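Local structure of proteolytically activated form of PPO4 Tyrosinase (Agaricus bisporus var. bisporus H97, 4OUA) at residues Phe86-Arg91 with Val299-Gly304; His288-Gln293 with Thr342-Leu347. The protein uses a pair of copper ions to hydroxylate monophenols and oxidise the resulting o-diphenols to o-quinones, the initial step of melanin synthesis. One frame throughout, in Å; residues are numbered along the deposited sequence.

How the contacts relate
Contacts 1 and 2 adjoin along two of the helices that supply copper ligands, 86-109 and 277-295, with their centres about 12 Å apart. In sequence their segments alternate, and each of the two helices is faced by a loop segment that follows 277-295. The join is R91: from contact 1 its NH1 probably donates a hydrogen bond to OE1 of Q293 in contact 2, at 3.0 Å, and W300 packs on T342 beside it. Contact 1 itself holds the copper ligand H90. Contact 2 lies outside the first shell, the side chain of Q293 being about 12 Å from that of H90. R91 also lies about 9 Å, side chain to side chain, from H282 of the other copper.

Contact 1: residues Phe86-Arg91 with Val299-Gly304; sequences FPTWHR and VWVTQG. With CU1 (copper (I) ion), chain C.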
# COMPACT_ATOMS: atom_id res chain seq x y z
N PHE A 86 -10.80 -5.35 6.25
CA PHE A 86 -9.40 -5.32 5.81
C PHE A 86 -9.23 -4.71 4.41
O PHE A 86 -8.45 -3.78 4.24
CB PHE A 86 -8.81 -6.73 5.82
CG PHE A 86 -7.45 -6.82 5.18
CD1 PHE A 86 -6.32 -6.41 5.86
CD2 PHE A 86 -7.31 -7.29 3.89
CE1 PHE A 86 -5.07 -6.48 5.27
CE2 PHE A 86 -6.07 -7.37 3.29
CZ PHE A 86 -4.94 -6.96 3.99
N PRO A 87 -9.95 -5.25 3.42
CA PRO A 87 -9.81 -4.75 2.04
C PRO A 87 -10.16 -3.27 1.90
O PRO A 87 -9.40 -2.53 1.27
CB PRO A 87 -10.79 -5.62 1.26
CG PRO A 87 -10.93 -6.86 2.07
CD PRO A 87 -10.86 -6.41 3.49
N THR A 88 -11.28 -2.84 2.47
CA THR A 88 -11.76 -1.48 2.28
C THR A 88 -10.92 -0.45 3.04
O THR A 88 -10.67 0.64 2.54
CB THR A 88 -13.23 -1.32 2.70
OG1 THR A 88 -13.40 -1.74 4.06
CG2 THR A 88 -14.13 -2.17 1.80
N TRP A 89 -10.50 -0.80 4.25
CA TRP A 89 -9.72 0.12 5.07
C TRP A 89 -8.38 0.44 4.42
O TRP A 89 -7.89 1.57 4.51
CB TRP A 89 -9.49 -0.44 6.48
CG TRP A 89 -8.75 0.51 7.37
CD1 TRP A 89 -9.30 1.41 8.24
CD2 TRP A 89 -7.33 0.67 7.47
NE1 TRP A 89 -8.30 2.11 8.88
CE2 TRP A 89 -7.09 1.68 8.43
CE3 TRP A 89 -6.24 0.05 6.85
CZ2 TRP A 89 -5.80 2.08 8.78
CZ3 TRP A 89 -4.96 0.45 7.20
CH2 TRP A 89 -4.75 1.46 8.15
N HIS A 90 -7.79 -0.56 3.77
CA HIS A 90 -6.48 -0.39 3.15
C HIS A 90 -6.60 0.31 1.80
O HIS A 90 -5.66 0.97 1.35
CB HIS A 90 -5.78 -1.74 3.00
CG HIS A 90 -5.29 -2.30 4.30
ND1 HIS A 90 -6.14 -2.85 5.25
CD2 HIS A 90 -4.05 -2.39 4.82
CE1 HIS A 90 -5.43 -3.25 6.29
NE2 HIS A 90 -4.16 -2.99 6.06
N ARG A 91 -7.75 0.17 1.16
CA ARG A 91 -8.00 0.86 -0.11
C ARG A 91 -7.92 2.37 0.07
O ARG A 91 -7.30 3.07 -0.73
CB ARG A 91 -9.36 0.47 -0.68
CG ARG A 91 -9.90 1.47 -1.70
CD ARG A 91 -10.92 0.82 -2.62
NE ARG A 91 -10.28 -0.11 -3.56
CZ ARG A 91 -10.94 -0.84 -4.45
NH1 ARG A 91 -12.26 -0.77 -4.53
NH2 ARG A 91 -10.27 -1.65 -5.26
N VAL A 299 -20.82 -8.63 -4.93
CA VAL A 299 -20.32 -9.08 -3.64
C VAL A 299 -19.45 -8.02 -2.98
O VAL A 299 -18.48 -7.54 -3.57
CB VAL A 299 -19.49 -10.37 -3.78
CG1 VAL A 299 -19.09 -10.89 -2.40
CG2 VAL A 299 -20.27 -11.43 -4.54
N TRP A 300 -19.81 -7.64 -1.76
CA TRP A 300 -19.05 -6.64 -1.01
C TRP A 300 -19.02 -6.97 0.48
O TRP A 300 -19.20 -8.12 0.87
CB TRP A 300 -19.62 -5.24 -1.25
CG TRP A 300 -18.62 -4.14 -1.07
CD1 TRP A 300 -18.72 -3.06 -0.24
CD2 TRP A 300 -17.35 -4.01 -1.73
NE1 TRP A 300 -17.60 -2.27 -0.34
CE2 TRP A 300 -16.74 -2.83 -1.25
CE3 TRP A 300 -16.67 -4.78 -2.68
CZ2 TRP A 300 -15.49 -2.40 -1.69
CZ3 TRP A 300 -15.42 -4.36 -3.11
CH2 TRP A 300 -14.85 -3.18 -2.62
N VAL A 301 -18.79 -5.95 1.30
CA VAL A 301 -18.61 -6.14 2.74
C VAL A 301 -19.82 -6.76 3.43
O VAL A 301 -20.95 -6.32 3.23
CB VAL A 301 -18.30 -4.80 3.44
CG1 VAL A 301 -18.04 -5.02 4.93
CG2 VAL A 301 -17.11 -4.12 2.78
N THR A 302 -19.56 -7.78 4.25
CA THR A 302 -20.60 -8.37 5.09
C THR A 302 -20.25 -8.14 6.56
O THR A 302 -19.14 -7.74 6.89
CB THR A 302 -20.76 -9.88 4.83
OG1 THR A 302 -19.60 -10.58 5.30
CG2 THR A 302 -20.95 -10.15 3.35
N GLN A 303 -21.21 -8.39 7.44
CA GLN A 303 -21.04 -8.13 8.86
C GLN A 303 -20.04 -9.09 9.51
O GLN A 303 -19.93 -10.25 9.12
CB GLN A 303 -22.38 -8.22 9.58
CG GLN A 303 -22.28 -8.14 11.09
CD GLN A 303 -23.64 -8.03 11.75
OE1 GLN A 303 -24.58 -7.49 11.17
NE2 GLN A 303 -23.75 -8.55 12.97
N GLY A 304 -19.31 -8.59 10.50
CA GLY A 304 -18.31 -9.37 11.21
C GLY A 304 -17.76 -8.63 12.41
O GLY A 304 -17.80 -7.40 12.46
CU CU1 C . -2.62 -3.32 7.42
O HOH W 1 -0.96 -5.00 6.92
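At the start of helix 86-109, in the four-helix bundle that carries the type 3 dicopper centre of the tyrosinase family, T88 and R91 are directed toward the loop segment 299-304, where they meet W300 and V301. The T88 methyl CG2 touches V301 CG2 at 3.7 Å and W300 CZ2 at 3.8 Å, so the aliphatic half of a threonine fills the angle between a valine and an indole. Its other branch suits the helix: OG1, set between the backbone N and the carbonyl carbon (chi1 57°), hydrogen-bonds S338 OG and also L85 O, just before the helix. W300 NE1 hydrogen-bonds S338 O, which ties the indole to the same neighbouring loop. Beyond it, R91 NH1 comes within 4.0 Å of W300 CH2, the guanidinium and ring planes lying 33° apart. The polar grip on R91 lies elsewhere: NE forms a salt bridge with D286, and NH1 bonds L341 O.

H90 makes no contact with this loop and binds the copper instead. Its NE2 holds the ion at 2.1 Å; H56, H81 and a water complete the site. The rings of F86 and W89 cover opposite faces of the imidazole, CE1 of F86 toward its rim and CE3 of W89 over its centre. Rotation of the H90 ring is fixed further by ND1, which donates to F86 O at 2.7 Å with an N-H...O angle of 143°.

Contact 2: residues His288-Gln293 with Thr342-Leu347; sequences HLSLWQ and TDTALL
Q293 and T342 make the one hydrogen bond between segments 288-293 and 342-347. NE2 of Q293 donates to the backbone O of T342 at 2.9 Å, with an N-H...O angle of 155°. The donor lies in the carbonyl plane on a lone pair, and the acceptor lies almost in the plane of the amide. Glutamine suits the place because its chain, extended beyond CG, is long enough to cross to the loop, and its amide can donate there while OE1 accepts from R91. Cutting the side chain back to an alanine would probably leave the T342 carbonyl without this donor and R91 without one of its acceptors. One turn back, S290 OG meets the T344 methyl CG2 at 3.9 Å; the small serine lets the loop come near, and its hydroxyl makes a weak bond to D286 O.

The loop is shaped from within. D343 OD1 takes a weak bond from A345 N, an Asx turn leading into the 3-10 segment 344-346; L347 N bonds T344 O at 3.0 Å, three residues back. T344 OG1 bonds Y349 O, linking this turn to strand 349-350.

The segment 342-347 thus lies against two helices: T344 also packs on R91 and L347 on S95, both of helix 86-109. Elsewhere on helix 277-295, W292 stacks with F232 and Y296, and H288 packs on helix 201-224.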
# COMPACT_ATOMS: atom_id res chain seq x y z
N HIS A 288 -5.74 -6.33 -6.68
CA HIS A 288 -6.37 -7.64 -6.56
C HIS A 288 -7.86 -7.48 -6.26
O HIS A 288 -8.70 -8.18 -6.83
CB HIS A 288 -5.70 -8.46 -5.46
CG HIS A 288 -4.32 -8.94 -5.82
ND1 HIS A 288 -3.47 -9.51 -4.90
CD2 HIS A 288 -3.66 -8.93 -7.00
CE1 HIS A 288 -2.33 -9.83 -5.50
NE2 HIS A 288 -2.42 -9.49 -6.77
N LEU A 289 -8.17 -6.54 -5.37
CA LEU A 289 -9.55 -6.24 -5.02
C LEU A 289 -10.32 -5.76 -6.25
O LEU A 289 -11.47 -6.15 -6.45
CB LEU A 289 -9.60 -5.19 -3.91
CG LEU A 289 -10.99 -4.85 -3.37
CD1 LEU A 289 -11.67 -6.11 -2.84
CD2 LEU A 289 -10.88 -3.80 -2.28
N SER A 290 -9.69 -4.93 -7.06
CA SER A 290 -10.31 -4.43 -8.29
C SER A 290 -10.55 -5.56 -9.28
O SER A 290 -11.61 -5.63 -9.90
CB SER A 290 -9.44 -3.35 -8.93
OG SER A 290 -9.38 -2.18 -8.13
N LEU A 291 -9.57 -6.45 -9.41
CA LEU A 291 -9.68 -7.60 -10.31
C LEU A 291 -10.75 -8.57 -9.82
O LEU A 291 -11.55 -9.08 -10.61
CB LEU A 291 -8.34 -8.32 -10.43
CG LEU A 291 -7.25 -7.62 -11.24
CD1 LEU A 291 -6.00 -8.48 -11.31
CD2 LEU A 291 -7.75 -7.29 -12.64
N TRP A 292 -10.75 -8.83 -8.52
CA TRP A 292 -11.73 -9.72 -7.91
C TRP A 292 -13.14 -9.18 -8.09
O TRP A 292 -14.08 -9.94 -8.31
CB TRP A 292 -11.41 -9.91 -6.43
CG TRP A 292 -12.46 -10.67 -5.68
CD1 TRP A 292 -12.54 -12.02 -5.52
CD2 TRP A 292 -13.57 -10.11 -4.97
NE1 TRP A 292 -13.64 -12.34 -4.76
CE2 TRP A 292 -14.29 -11.19 -4.41
CE3 TRP A 292 -14.03 -8.81 -4.75
CZ2 TRP A 292 -15.44 -11.00 -3.65
CZ3 TRP A 292 -15.17 -8.62 -4.00
CH2 TRP A 292 -15.87 -9.71 -3.46
N GLN A 293 -13.29 -7.86 -7.99
CA GLN A 293 -14.58 -7.22 -8.21
C GLN A 293 -15.11 -7.49 -9.61
O GLN A 293 -16.31 -7.60 -9.82
CB GLN A 293 -14.48 -5.70 -7.98
CG GLN A 293 -14.27 -5.29 -6.53
CD GLN A 293 -14.08 -3.79 -6.39
OE1 GLN A 293 -13.11 -3.33 -5.77
NE2 GLN A 293 -15.00 -3.02 -6.96
N THR A 342 -16.52 0.78 -3.62
CA THR A 342 -16.54 -0.19 -4.71
C THR A 342 -16.05 0.46 -5.99
O THR A 342 -15.59 -0.22 -6.91
CB THR A 342 -17.95 -0.78 -4.93
OG1 THR A 342 -18.85 0.28 -5.29
CG2 THR A 342 -18.45 -1.47 -3.68
N ASP A 343 -16.15 1.78 -6.04
CA ASP A 343 -15.75 2.54 -7.22
C ASP A 343 -14.49 3.35 -6.97
O ASP A 343 -14.53 4.40 -6.32
CB ASP A 343 -16.89 3.46 -7.66
CG ASP A 343 -16.57 4.24 -8.91
OD1 ASP A 343 -15.77 3.74 -9.73
OD2 ASP A 343 -17.12 5.35 -9.09
N THR A 344 -13.36 2.87 -7.49
CA THR A 344 -12.08 3.53 -7.29
C THR A 344 -12.01 4.88 -8.00
O THR A 344 -11.12 5.68 -7.74
CB THR A 344 -10.91 2.65 -7.79
OG1 THR A 344 -10.98 2.49 -9.21
CG2 THR A 344 -10.95 1.28 -7.12
N ALA A 345 -12.97 5.13 -8.89
CA ALA A 345 -13.02 6.38 -9.62
C ALA A 345 -13.28 7.56 -8.68
O ALA A 345 -12.91 8.70 -8.98
CB ALA A 345 -14.08 6.32 -10.71
N LEU A 346 -13.91 7.27 -7.55
CA LEU A 346 -14.18 8.30 -6.55
C LEU A 346 -12.89 8.82 -5.94
O LEU A 346 -12.86 9.90 -5.35
CB LEU A 346 -15.09 7.75 -5.44
CG LEU A 346 -16.55 8.21 -5.46
CD1 LEU A 346 -17.22 7.82 -6.76
CD2 LEU A 346 -17.30 7.63 -4.27
N LEU A 347 -11.82 8.05 -6.10
CA LEU A 347 -10.52 8.43 -5.57
C LEU A 347 -9.55 8.72 -6.71
O LEU A 347 -8.34 8.76 -6.52
CB LEU A 347 -9.97 7.33 -4.67
CG LEU A 347 -10.82 7.06 -3.42
CD1 LEU A 347 -10.44 5.73 -2.77
CD2 LEU A 347 -10.66 8.20 -2.42